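2,3-bisphosphoglycerate-independent phosphoglycerate mutase (Pyrococcus horikoshii, PDB 2ZKT) probably catalyses the interconversion of 2-phosphoglycerate and 3-phosphoglycerate in glycolysis without a 2,3-bisphosphoglycerate cofactor, and binds zinc and calcium ions. Local coordinates at residues Ala58-Ala63 / Gly345-Pro350; Ile52-Pro57 / Leu388-Gly393; Arg99-Thr104 / Arg159-Gly164; Lys198-Leu203 / Ala220-Ile225. All blocks are in the same frame, centred on the assembly; numbering follows the deposited sequence.

Contact 1 (Ala58-Ala63 / Gly345-Pro350). With ZN (zinc ion), chain G.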
loop_
_atom_site.group_PDB
_atom_site.type_symbol
_atom_site.label_atom_id
_atom_site.label_comp_id
_atom_site.label_asym_id
_atom_site.label_seq_id
_atom_site.Cartn_x
_atom_site.Cartn_y
_atom_site.Cartn_z
ATOM N N ALA B 58 -5.947 17.601 18.289
ATOM C CA ALA B 58 -6.168 18.921 17.714
ATOM C C ALA B 58 -7.344 18.896 16.744
ATOM O O ALA B 58 -7.494 17.948 15.959
ATOM C CB ALA B 58 -4.920 19.375 16.969
ATOM N N GLY B 59 -8.181 19.936 16.806
ATOM C CA GLY B 59 -9.289 20.040 15.866
ATOM C C GLY B 59 -8.623 20.360 14.532
ATOM O O GLY B 59 -7.453 20.761 14.506
ATOM N N SER B 60 -9.338 20.196 13.423
ATOM C CA SER B 60 -8.745 20.459 12.110
ATOM C C SER B 60 -8.215 21.894 11.937
ATOM O O SER B 60 -7.177 22.103 11.309
ATOM C CB SER B 60 -9.763 20.152 11.003
ATOM O OG SER B 60 -9.114 19.702 9.822
ATOM N N ASP B 61 -8.928 22.878 12.493
ATOM C CA ASP B 61 -8.519 24.283 12.366
ATOM C C ASP B 61 -7.236 24.619 13.145
ATOM O O ASP B 61 -6.304 25.212 12.583
ATOM C CB ASP B 61 -9.677 25.213 12.791
ATOM C CG ASP B 61 -10.269 24.842 14.149
ATOM O OD1 ASP B 61 -9.867 23.800 14.722
ATOM O OD2 ASP B 61 -11.147 25.595 14.641
ATOM N N THR B 62 -7.187 24.237 14.424
ATOM C CA THR B 62 -6.010 24.488 15.267
ATOM C C THR B 62 -4.766 23.705 14.770
ATOM O O THR B 62 -3.626 24.163 14.918
ATOM C CB THR B 62 -6.287 24.093 16.754
ATOM O OG1 THR B 62 -6.628 22.693 16.833
ATOM C CG2 THR B 62 -7.440 24.935 17.334
ATOM N N ALA B 63 -4.996 22.526 14.181
ATOM C CA ALA B 63 -3.899 21.702 13.668
ATOM C C ALA B 63 -3.247 22.382 12.470
ATOM O O ALA B 63 -2.024 22.307 12.289
ATOM C CB ALA B 63 -4.412 20.303 13.259
ATOM N N GLY B 345 0.417 14.544 8.148
ATOM C CA GLY B 345 -0.990 14.808 8.414
ATOM C C GLY B 345 -1.124 15.928 9.447
ATOM O O GLY B 345 -0.243 16.156 10.265
ATOM N N ASP B 346 -2.242 16.673 9.353
ATOM C CA ASP B 346 -2.482 17.706 10.356
ATOM C C ASP B 346 -2.756 17.092 11.737
ATOM O O ASP B 346 -2.727 17.759 12.766
ATOM C CB ASP B 346 -3.671 18.563 9.902
ATOM C CG ASP B 346 -4.881 17.673 9.647
ATOM O OD1 ASP B 346 -4.681 16.571 9.126
ATOM O OD2 ASP B 346 -5.997 18.089 9.953
ATOM N N HIS B 347 -3.062 15.772 11.730
ATOM C CA HIS B 347 -3.284 15.068 12.992
ATOM C C HIS B 347 -3.577 13.574 12.768
ATOM O O HIS B 347 -3.710 13.095 11.646
ATOM C CB HIS B 347 -4.454 15.741 13.721
ATOM C CG HIS B 347 -5.718 15.587 12.911
ATOM N ND1 HIS B 347 -6.366 14.404 12.762
ATOM C CD2 HIS B 347 -6.440 16.578 12.234
ATOM C CE1 HIS B 347 -7.456 14.678 12.016
ATOM N NE2 HIS B 347 -7.525 15.973 11.683
ATOM N N SER B 348 -3.631 12.823 13.889
ATOM C CA SER B 348 -3.992 11.405 13.808
ATOM C C SER B 348 -5.501 11.201 13.963
ATOM O O SER B 348 -6.173 11.888 14.728
ATOM C CB SER B 348 -3.264 10.660 14.930
ATOM O OG SER B 348 -1.889 10.504 14.557
ATOM N N THR B 349 -6.043 10.235 13.222
ATOM C CA THR B 349 -7.456 9.884 13.333
ATOM C C THR B 349 -7.528 8.377 13.247
ATOM O O THR B 349 -7.861 7.821 12.203
ATOM C CB THR B 349 -8.310 10.491 12.205
ATOM O OG1 THR B 349 -8.213 11.924 12.255
ATOM C CG2 THR B 349 -9.787 10.090 12.387
ATOM N N PRO B 350 -7.194 7.692 14.349
ATOM C CA PRO B 350 -7.206 6.219 14.429
ATOM C C PRO B 350 -8.599 5.655 14.140
ATOM O O PRO B 350 -9.607 6.208 14.592
ATOM C CB PRO B 350 -6.776 5.942 15.879
ATOM C CG PRO B 350 -6.056 7.195 16.304
ATOM C CD PRO B 350 -6.860 8.290 15.658
HETATM ZN ZN ZN G . -8.118 17.320 9.740
#
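S60, D346 and H347 meet at a shared zinc ion, one of two zinc sites in the chain; D13 supplies the fourth protein ligand. D346 CB lies 3.9 Å from A63 CB, and the same methyl is only 3.1 Å from the backbone oxygen, D346 O. D346 CG falls between the backbone N and the carbonyl carbon (chi1 55°), which puts it 3.3 Å from the zinc ion. The two oxygens then differ: OD2 binds the zinc ion at 2.3 Å, whereas OD1 stays 3.6 Å from it and takes a weak hydrogen bond from G14 N. S60 OG binds the zinc ion at 2.6 Å, the longest of the three metal bonds made by these segments. H347 NE2 binds the zinc ion at 2.4 Å, with S60 OG near the plane of the ring at its edge. The other ring nitrogen, H347 ND1, donates to S348 O at 3.2 Å from above the carbonyl plane, a bond that probably limits ring rotation. H347 also stacks on H356, a ligand of the second zinc ion, and H356 ND1 is hydrogen-bonded to A58 O, so the two metal sites are linked. Paired metals beside the central sheet are a hallmark of the alkaline phosphatase superfamily. S60 comes from the start of helix 60-67, D346 and H347 from the loop after strand 339-344, and D13 from just beyond the adjacent parallel strand 6-12.

Contact 2 (Ile52-Pro57 / Leu388-Gly393)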
loop_
_atom_site.group_PDB
_atom_site.type_symbol
_atom_site.label_atom_id
_atom_site.label_comp_id
_atom_site.label_asym_id
_atom_site.label_seq_id
_atom_site.Cartn_x
_atom_site.Cartn_y
_atom_site.Cartn_z
ATOM N N ILE B 52 -0.100 19.827 18.348
ATOM C CA ILE B 52 -0.133 20.728 19.502
ATOM C C ILE B 52 0.912 20.354 20.553
ATOM O O ILE B 52 1.770 21.160 20.906
ATOM C CB ILE B 52 -1.554 20.741 20.129
ATOM C CG1 ILE B 52 -2.559 21.238 19.074
ATOM C CG2 ILE B 52 -1.591 21.638 21.362
ATOM C CD1 ILE B 52 -3.993 21.265 19.543
ATOM N N LYS B 53 0.834 19.123 21.051
ATOM C CA LYS B 53 1.771 18.629 22.053
ATOM C C LYS B 53 1.461 17.150 22.299
ATOM O O LYS B 53 0.385 16.667 21.940
ATOM C CB LYS B 53 1.645 19.430 23.355
ATOM C CG LYS B 53 0.245 19.447 23.981
ATOM C CD LYS B 53 0.240 20.205 25.327
ATOM C CE LYS B 53 -1.167 20.218 25.945
ATOM N NZ LYS B 53 -1.214 20.784 27.322
ATOM N N PRO B 54 2.406 16.412 22.908
ATOM C CA PRO B 54 2.214 14.977 23.190
ATOM C C PRO B 54 0.842 14.628 23.794
ATOM O O PRO B 54 0.432 15.185 24.830
ATOM C CB PRO B 54 3.361 14.657 24.149
ATOM C CG PRO B 54 4.439 15.607 23.710
ATOM C CD PRO B 54 3.682 16.899 23.477
ATOM N N GLY B 55 0.134 13.713 23.132
ATOM C CA GLY B 55 -1.165 13.261 23.608
ATOM C C GLY B 55 -2.329 14.240 23.557
ATOM O O GLY B 55 -3.384 13.956 24.126
ATOM N N GLN B 56 -2.155 15.386 22.893
ATOM C CA GLN B 56 -3.242 16.369 22.803
ATOM C C GLN B 56 -3.925 16.401 21.418
ATOM O O GLN B 56 -3.345 16.876 20.439
ATOM C CB GLN B 56 -2.713 17.763 23.142
ATOM C CG GLN B 56 -3.736 18.877 22.964
ATOM C CD GLN B 56 -4.986 18.683 23.820
ATOM O OE1 GLN B 56 -4.933 18.767 25.046
ATOM N NE2 GLN B 56 -6.117 18.422 23.166
ATOM N N PRO B 57 -5.175 15.900 21.325
ATOM C CA PRO B 57 -5.873 15.912 20.029
ATOM C C PRO B 57 -6.131 17.354 19.583
ATOM O O PRO B 57 -6.499 18.221 20.391
ATOM C CB PRO B 57 -7.190 15.177 20.320
ATOM C CG PRO B 57 -6.876 14.333 21.525
ATOM C CD PRO B 57 -6.002 15.250 22.364
ATOM N N LEU B 388 14.787 13.502 12.012
ATOM C CA LEU B 388 14.225 14.800 12.435
ATOM C C LEU B 388 13.824 14.765 13.904
ATOM O O LEU B 388 13.683 15.820 14.548
ATOM C CB LEU B 388 12.985 15.184 11.610
ATOM C CG LEU B 388 13.187 15.641 10.153
ATOM C CD1 LEU B 388 11.818 15.814 9.445
ATOM C CD2 LEU B 388 13.975 16.956 10.156
ATOM N N GLY B 389 13.640 13.549 14.428
ATOM C CA GLY B 389 13.234 13.385 15.815
ATOM C C GLY B 389 11.763 13.732 16.004
ATOM O O GLY B 389 11.004 13.809 15.035
ATOM N N ARG B 390 11.353 13.945 17.254
ATOM C CA ARG B 390 9.967 14.290 17.566
ATOM C C ARG B 390 9.875 15.815 17.719
ATOM O O ARG B 390 10.372 16.382 18.698
ATOM C CB ARG B 390 9.523 13.596 18.859
ATOM C CG ARG B 390 8.085 13.901 19.255
ATOM C CD ARG B 390 7.571 12.914 20.306
ATOM N NE ARG B 390 6.123 13.047 20.506
ATOM C CZ ARG B 390 5.368 12.179 21.184
ATOM N NH1 ARG B 390 5.907 11.095 21.744
ATOM N NH2 ARG B 390 4.063 12.400 21.302
ATOM N N ILE B 391 9.241 16.469 16.744
ATOM C CA ILE B 391 9.101 17.931 16.743
ATOM C C ILE B 391 7.630 18.372 16.820
ATOM O O ILE B 391 6.721 17.526 16.854
ATOM C CB ILE B 391 9.707 18.512 15.450
ATOM C CG1 ILE B 391 8.889 18.047 14.237
ATOM C CG2 ILE B 391 11.138 18.039 15.289
ATOM C CD1 ILE B 391 9.529 18.402 12.912
ATOM N N ARG B 392 7.403 19.689 16.855
ATOM C CA ARG B 392 6.046 20.248 16.900
ATOM C C ARG B 392 5.615 20.572 15.466
ATOM O O ARG B 392 6.454 20.798 14.576
ATOM C CB ARG B 392 5.983 21.551 17.738
ATOM C CG ARG B 392 6.143 21.371 19.252
ATOM C CD ARG B 392 5.022 20.528 19.862
ATOM N NE ARG B 392 5.415 19.998 21.174
ATOM C CZ ARG B 392 5.307 20.664 22.323
ATOM N NH1 ARG B 392 4.795 21.895 22.339
ATOM N NH2 ARG B 392 5.735 20.107 23.454
ATOM N N GLY B 393 4.299 20.608 15.259
ATOM C CA GLY B 393 3.767 20.907 13.942
ATOM C C GLY B 393 4.217 22.268 13.443
ATOM O O GLY B 393 4.444 22.431 12.244
#
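Surface packing of two arginines, R390 and R392, against the loop I52-P54 joins the exit of strand 45-50 to strand 391-392, the outermost strand on this side of the mixed central sheet. The loop contains a type II beta turn from K53 to Q56, closed by the backbone bond from Q56 N to K53 O at 3.0 Å; G55 takes the positive phi of its third position (69°). The touching backbones run roughly antiparallel, with end-to-end directions 153° apart, and side chains bridge them without a clear hydrogen bond across.

R392 bends at CD (chi2 -63°), which brings CD to 3.5 Å from I52 O. Its guanidinium then lies flat against K53, with K53 CB 4.0 Å above the plane and over its centre. P54 and R392 cross at about a right angle, and P54 CD approaches R392 NH2 at 3.8 Å. An alanine in place of R392 would probably uncover K53 CB and leave a gap beside P54 CD, loosening the turn's hold on the edge strand. K53 runs on extended and leads away from the contact, which lies at the surface, with K53, P54 and R390 exposed.

R390 reaches the loop differently. Its chain is extended from CG to NE, and its charge is met outside the two segments, by a salt bridge from NE to D50 at the end of strand 45-50. The guanidinium held there offers one face to P54 CG, while P54 CB sits 3.7 Å from R390 NH2.

Contact 3 (Arg99-Thr104 / Arg159-Gly164)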
loop_
_atom_site.group_PDB
_atom_site.type_symbol
_atom_site.label_atom_id
_atom_site.label_comp_id
_atom_site.label_asym_id
_atom_site.label_seq_id
_atom_site.Cartn_x
_atom_site.Cartn_y
_atom_site.Cartn_z
ATOM N N ARG B 99 -20.521 28.284 13.248
ATOM C CA ARG B 99 -20.867 27.141 12.400
ATOM C C ARG B 99 -22.317 26.842 12.840
ATOM O O ARG B 99 -22.635 26.842 14.041
ATOM C CB ARG B 99 -19.938 25.946 12.674
ATOM C CG ARG B 99 -19.922 25.464 14.116
ATOM C CD ARG B 99 -18.721 24.545 14.369
ATOM N NE ARG B 99 -18.790 23.294 13.607
ATOM C CZ ARG B 99 -19.624 22.291 13.885
ATOM N NH1 ARG B 99 -20.465 22.387 14.914
ATOM N NH2 ARG B 99 -19.622 21.193 13.133
ATOM N N VAL B 100 -23.198 26.625 11.868
ATOM C CA VAL B 100 -24.607 26.373 12.172
ATOM C C VAL B 100 -25.157 25.046 11.624
ATOM O O VAL B 100 -24.915 24.686 10.460
ATOM C CB VAL B 100 -25.507 27.510 11.604
ATOM C CG1 VAL B 100 -26.937 27.324 12.093
ATOM C CG2 VAL B 100 -24.949 28.890 12.000
ATOM N N ASN B 101 -25.921 24.343 12.463
ATOM C CA ASN B 101 -26.544 23.083 12.060
ATOM C C ASN B 101 -28.057 23.264 12.114
ATOM O O ASN B 101 -28.589 23.752 13.126
ATOM C CB ASN B 101 -26.162 21.934 13.013
ATOM C CG ASN B 101 -24.672 21.615 12.989
ATOM O OD1 ASN B 101 -23.849 22.362 13.533
ATOM N ND2 ASN B 101 -24.318 20.498 12.356
ATOM N N PHE B 102 -28.749 22.905 11.028
ATOM C CA PHE B 102 -30.215 22.986 11.024
ATOM C C PHE B 102 -30.648 21.786 11.874
ATOM O O PHE B 102 -30.125 20.676 11.696
ATOM C CB PHE B 102 -30.782 22.841 9.603
ATOM C CG PHE B 102 -30.591 24.057 8.748
ATOM C CD1 PHE B 102 -31.238 25.253 9.062
ATOM C CD2 PHE B 102 -29.749 24.017 7.640
ATOM C CE1 PHE B 102 -31.052 26.395 8.284
ATOM C CE2 PHE B 102 -29.553 25.159 6.852
ATOM C CZ PHE B 102 -30.208 26.352 7.178
ATOM N N ALA B 103 -31.573 22.014 12.808
ATOM C CA ALA B 103 -32.053 20.934 13.676
ATOM C C ALA B 103 -33.582 20.868 13.710
ATOM O O ALA B 103 -34.269 21.596 12.983
ATOM C CB ALA B 103 -31.507 21.123 15.098
ATOM N N THR B 104 -34.104 19.985 14.563
ATOM C CA THR B 104 -35.550 19.814 14.717
ATOM C C THR B 104 -35.955 20.040 16.184
ATOM O O THR B 104 -35.528 19.299 17.077
ATOM C CB THR B 104 -35.997 18.387 14.279
ATOM O OG1 THR B 104 -35.564 18.134 12.930
ATOM C CG2 THR B 104 -37.516 18.262 14.336
ATOM N N ARG B 159 -24.723 19.967 3.211
ATOM C CA ARG B 159 -25.631 19.152 4.026
ATOM C C ARG B 159 -26.461 20.043 4.960
ATOM O O ARG B 159 -26.923 21.110 4.582
ATOM C CB ARG B 159 -24.814 18.109 4.808
ATOM C CG ARG B 159 -24.234 16.988 3.907
ATOM C CD ARG B 159 -23.843 15.708 4.679
ATOM N NE ARG B 159 -22.517 15.877 5.303
ATOM C CZ ARG B 159 -21.870 14.790 5.803
ATOM N NH1 ARG B 159 -22.399 13.569 5.734
ATOM N NH2 ARG B 159 -20.667 14.953 6.376
ATOM N N GLY B 160 -26.673 19.566 6.206
ATOM C CA GLY B 160 -27.520 20.333 7.128
ATOM C C GLY B 160 -26.749 21.473 7.843
ATOM O O GLY B 160 -27.239 22.070 8.794
ATOM N N TYR B 161 -25.542 21.773 7.368
ATOM C CA TYR B 161 -24.719 22.818 7.974
ATOM C C TYR B 161 -25.032 24.210 7.404
ATOM O O TYR B 161 -25.886 24.357 6.526
ATOM C CB TYR B 161 -23.235 22.483 7.767
ATOM C CG TYR B 161 -22.835 21.095 8.247
ATOM C CD1 TYR B 161 -22.876 20.765 9.605
ATOM C CD2 TYR B 161 -22.409 20.114 7.341
ATOM C CE1 TYR B 161 -22.503 19.489 10.053
ATOM C CE2 TYR B 161 -22.035 18.835 7.775
ATOM C CZ TYR B 161 -22.083 18.530 9.132
ATOM O OH TYR B 161 -21.706 17.276 9.576
ATOM N N LYS B 162 -24.324 25.223 7.909
ATOM C CA LYS B 162 -24.509 26.618 7.487
ATOM C C LYS B 162 -23.531 27.517 8.275
ATOM O O LYS B 162 -22.883 27.052 9.223
ATOM C CB LYS B 162 -25.954 27.054 7.767
ATOM C CG LYS B 162 -26.270 28.493 7.378
ATOM C CD LYS B 162 -27.708 28.886 7.743
ATOM C CE LYS B 162 -27.921 28.952 9.253
ATOM N NZ LYS B 162 -29.291 29.432 9.592
ATOM N N VAL B 163 -23.434 28.795 7.885
ATOM C CA VAL B 163 -22.549 29.764 8.555
ATOM C C VAL B 163 -23.258 31.080 8.937
ATOM O O VAL B 163 -23.917 31.710 8.100
ATOM C CB VAL B 163 -21.333 30.128 7.669
ATOM C CG1 VAL B 163 -20.453 31.130 8.401
ATOM C CG2 VAL B 163 -20.534 28.876 7.327
ATOM N N GLY B 164 -23.105 31.489 10.202
ATOM C CA GLY B 164 -23.711 32.725 10.705
ATOM C C GLY B 164 -22.638 33.763 11.040
ATOM O O GLY B 164 -21.702 33.489 11.797
#
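Residues R99-A103 and G160-G164 pair antiparallel but strongly twisted: the axes of the two strands approach to 4.4 Å with N-to-C directions 134° apart. Two backbone hydrogen bonds carry the pairing, V100 N to K162 O at 2.7 Å and F102 N to G160 O at 2.8 Å, the latter nearly straight (174°). V100 O meets K162 N at a poor angle and receives a CA-H...O contact from Y161 CA.

On one face V100 and K162 lie side by side. K162 bends at CE (chi3 68°), which brings that carbon to 3.4 Å from V100 CG1. The F102 ring crosses the lysine chain at about a right angle, with F102 CZ 3.6 Å from K162 CD and F102 CE1 3.7 Å from K162 NZ. That NZ is buried with no partner in the model, so its charge would probably be costly there. An alanine in place of F102 would probably open a gap beside the K162 chain, leaving its end freer to turn. On the other face N101 and Y161 also run alongside each other, their amide and ring planes nearly perpendicular, with N101 ND2 at the ring edge 3.1 Å from Y161 CE1. N101 OD1 is buried without a partner.

F102 and K162 pack on helix 131-142, and V163 on helix 80-86. Within the four-stranded antiparallel sheet, strand 161-166 is flanked by strands 152-155 and 96-103, and the latter continues the sheet to strand 222-229.

Contact 4 (Lys198-Leu203 / Ala220-Ile225)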
loop_
_atom_site.group_PDB
_atom_site.type_symbol
_atom_site.label_atom_id
_atom_site.label_comp_id
_atom_site.label_asym_id
_atom_site.label_seq_id
_atom_site.Cartn_x
_atom_site.Cartn_y
_atom_site.Cartn_z
ATOM N N LYS B 198 -36.418 34.176 16.189
ATOM C CA LYS B 198 -36.849 34.771 14.927
ATOM C C LYS B 198 -36.654 33.805 13.751
ATOM O O LYS B 198 -37.516 33.631 12.898
ATOM C CB LYS B 198 -36.042 36.049 14.696
ATOM C CG LYS B 198 -36.835 37.310 15.065
ATOM C CD LYS B 198 -35.998 38.586 14.923
ATOM C CE LYS B 198 -36.363 39.643 15.975
ATOM N NZ LYS B 198 -36.276 40.979 15.381
ATOM N N ALA B 199 -35.453 33.193 13.707
ATOM C CA ALA B 199 -35.148 32.229 12.652
ATOM C C ALA B 199 -36.208 31.123 12.579
ATOM O O ALA B 199 -36.648 30.697 11.517
ATOM C CB ALA B 199 -33.772 31.618 12.942
ATOM N N GLN B 200 -36.591 30.633 13.780
ATOM C CA GLN B 200 -37.570 29.546 13.848
ATOM C C GLN B 200 -38.865 29.884 13.094
ATOM O O GLN B 200 -39.464 29.047 12.427
ATOM C CB GLN B 200 -37.881 29.276 15.324
ATOM C CG GLN B 200 -38.580 27.929 15.537
ATOM C CD GLN B 200 -38.810 27.710 17.017
ATOM O OE1 GLN B 200 -38.268 26.815 17.648
ATOM N NE2 GLN B 200 -39.673 28.590 17.570
ATOM N N GLU B 201 -39.328 31.140 13.266
ATOM C CA GLU B 201 -40.538 31.608 12.598
ATOM C C GLU B 201 -40.407 31.505 11.076
ATOM O O GLU B 201 -41.283 31.000 10.382
ATOM C CB GLU B 201 -40.777 33.066 13.005
ATOM C CG GLU B 201 -41.198 33.201 14.473
ATOM C CD GLU B 201 -41.500 34.654 14.775
ATOM O OE1 GLU B 201 -41.789 35.400 13.847
ATOM O OE2 GLU B 201 -41.444 35.031 15.947
ATOM N N VAL B 202 -39.284 32.065 10.584
ATOM C CA VAL B 202 -39.003 31.969 9.149
ATOM C C VAL B 202 -38.960 30.512 8.671
ATOM O O VAL B 202 -39.560 30.131 7.668
ATOM C CB VAL B 202 -37.656 32.646 8.880
ATOM C CG1 VAL B 202 -37.399 32.716 7.374
ATOM C CG2 VAL B 202 -37.668 34.056 9.450
ATOM N N LEU B 203 -38.183 29.684 9.407
ATOM C CA LEU B 203 -37.939 28.253 9.223
ATOM C C LEU B 203 -39.236 27.428 9.252
ATOM O O LEU B 203 -39.539 26.656 8.348
ATOM C CB LEU B 203 -36.980 27.782 10.322
ATOM C CG LEU B 203 -35.516 28.074 9.975
ATOM C CD1 LEU B 203 -34.554 27.633 11.082
ATOM C CD2 LEU B 203 -35.058 27.367 8.696
ATOM N N ALA B 220 -36.541 20.958 9.488
ATOM C CA ALA B 220 -35.379 21.778 9.845
ATOM C C ALA B 220 -35.950 23.107 10.343
ATOM O O ALA B 220 -35.969 24.090 9.601
ATOM C CB ALA B 220 -34.496 22.015 8.612
ATOM N N ASN B 221 -36.428 23.132 11.589
ATOM C CA ASN B 221 -37.028 24.351 12.136
ATOM C C ASN B 221 -36.214 25.001 13.253
ATOM O O ASN B 221 -36.605 26.049 13.787
ATOM C CB ASN B 221 -38.452 24.060 12.646
ATOM C CG ASN B 221 -38.461 23.255 13.942
ATOM O OD1 ASN B 221 -37.718 22.273 14.089
ATOM N ND2 ASN B 221 -39.316 23.661 14.887
ATOM N N TYR B 222 -35.089 24.387 13.620
ATOM C CA TYR B 222 -34.267 24.976 14.667
ATOM C C TYR B 222 -32.822 25.182 14.222
ATOM O O TYR B 222 -32.325 24.511 13.306
ATOM C CB TYR B 222 -34.310 24.131 15.943
ATOM C CG TYR B 222 -34.013 24.964 17.176
ATOM C CD1 TYR B 222 -34.835 26.040 17.523
ATOM C CD2 TYR B 222 -32.908 24.689 17.984
ATOM C CE1 TYR B 222 -34.566 26.824 18.645
ATOM C CE2 TYR B 222 -32.628 25.468 19.111
ATOM C CZ TYR B 222 -33.460 26.533 19.438
ATOM O OH TYR B 222 -33.193 27.303 20.557
ATOM N N LEU B 223 -32.148 26.113 14.887
ATOM C CA LEU B 223 -30.770 26.446 14.549
ATOM C C LEU B 223 -29.783 26.162 15.689
ATOM O O LEU B 223 -29.904 26.748 16.768
ATOM C CB LEU B 223 -30.706 27.935 14.166
ATOM C CG LEU B 223 -31.099 28.330 12.736
ATOM C CD1 LEU B 223 -30.536 29.693 12.372
ATOM C CD2 LEU B 223 -30.609 27.249 11.771
ATOM N N LEU B 224 -28.834 25.246 15.466
ATOM C CA LEU B 224 -27.817 24.972 16.493
ATOM C C LEU B 224 -26.571 25.770 16.088
ATOM O O LEU B 224 -25.948 25.490 15.062
ATOM C CB LEU B 224 -27.495 23.472 16.591
ATOM C CG LEU B 224 -28.616 22.597 17.184
ATOM C CD1 LEU B 224 -28.077 21.184 17.425
ATOM C CD2 LEU B 224 -29.128 23.199 18.494
ATOM N N ILE B 225 -26.240 26.779 16.902
ATOM C CA ILE B 225 -25.108 27.676 16.643
ATOM C C ILE B 225 -23.956 27.440 17.611
ATOM O O ILE B 225 -24.130 27.476 18.831
ATOM C CB ILE B 225 -25.537 29.164 16.776
ATOM C CG1 ILE B 225 -26.782 29.437 15.920
ATOM C CG2 ILE B 225 -24.399 30.075 16.332
ATOM C CD1 ILE B 225 -27.364 30.832 16.109
#
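A199, Q200 and L203 pack the last turns of helix 186-203 onto the start of strand 222-229, an outermost strand of the antiparallel sheet, in a helix-on-sheet contact. The axes come within 7.9 Å, their N-to-C directions 139° apart. N221 and Y222 both face A103, a classic beta bulge at the start of the strand.

Apolar packing centres on L223, which points at the helix. Its CD1 meets A199 CB at 3.8 Å, and its CG meets L203 CD1 at 3.9 Å, one helical turn later. The same leucine reaches V100 and F102 of the neighbouring strand, extending the apolar layer across the sheet.

Side-chain carbons of the helix also meet carbonyl oxygens at and just before the bulge. L203 CD2 lies 3.5 Å from A220 O, while L203 CD1 is 3.7 Å from N221 O. That oxygen is also met by Q200 CG at 3.2 Å.

Polar ties come from outside the two segments: N209 ND2 is hydrogen-bonded to both L203 O and A220 O, and N221 OD1 accepts from L105 N. No hydrogen bond joins the two segments directly. The Q200 amide slants against the Y222 ring, planes 47° apart, with Q200 OE1 3.5 Å from Y222 CD1.

How the contacts relate
From the N terminus, the chain opens contact 2 at 52-57 and contact 1 at 58-63. Contact 3 then begins at 99-104 and closes at 159-164, and contact 4 follows in series, 198-203 with 220-225. Only afterwards does 345-350 close contact 1 and 388-393 close contact 2, so contact 2 encloses contact 1, which encloses the other two, and none cross. Contacts 1 and 2 touch through A58 and I52 beside the central mixed sheet. Contacts 3 and 4, centres about 10 Å apart, share the antiparallel sheet, where strands 96-103 and 222-229 are neighbours. Between the halves of contacts 1 and 2 the chain thus leaves the central sheet, forms the antiparallel one and returns.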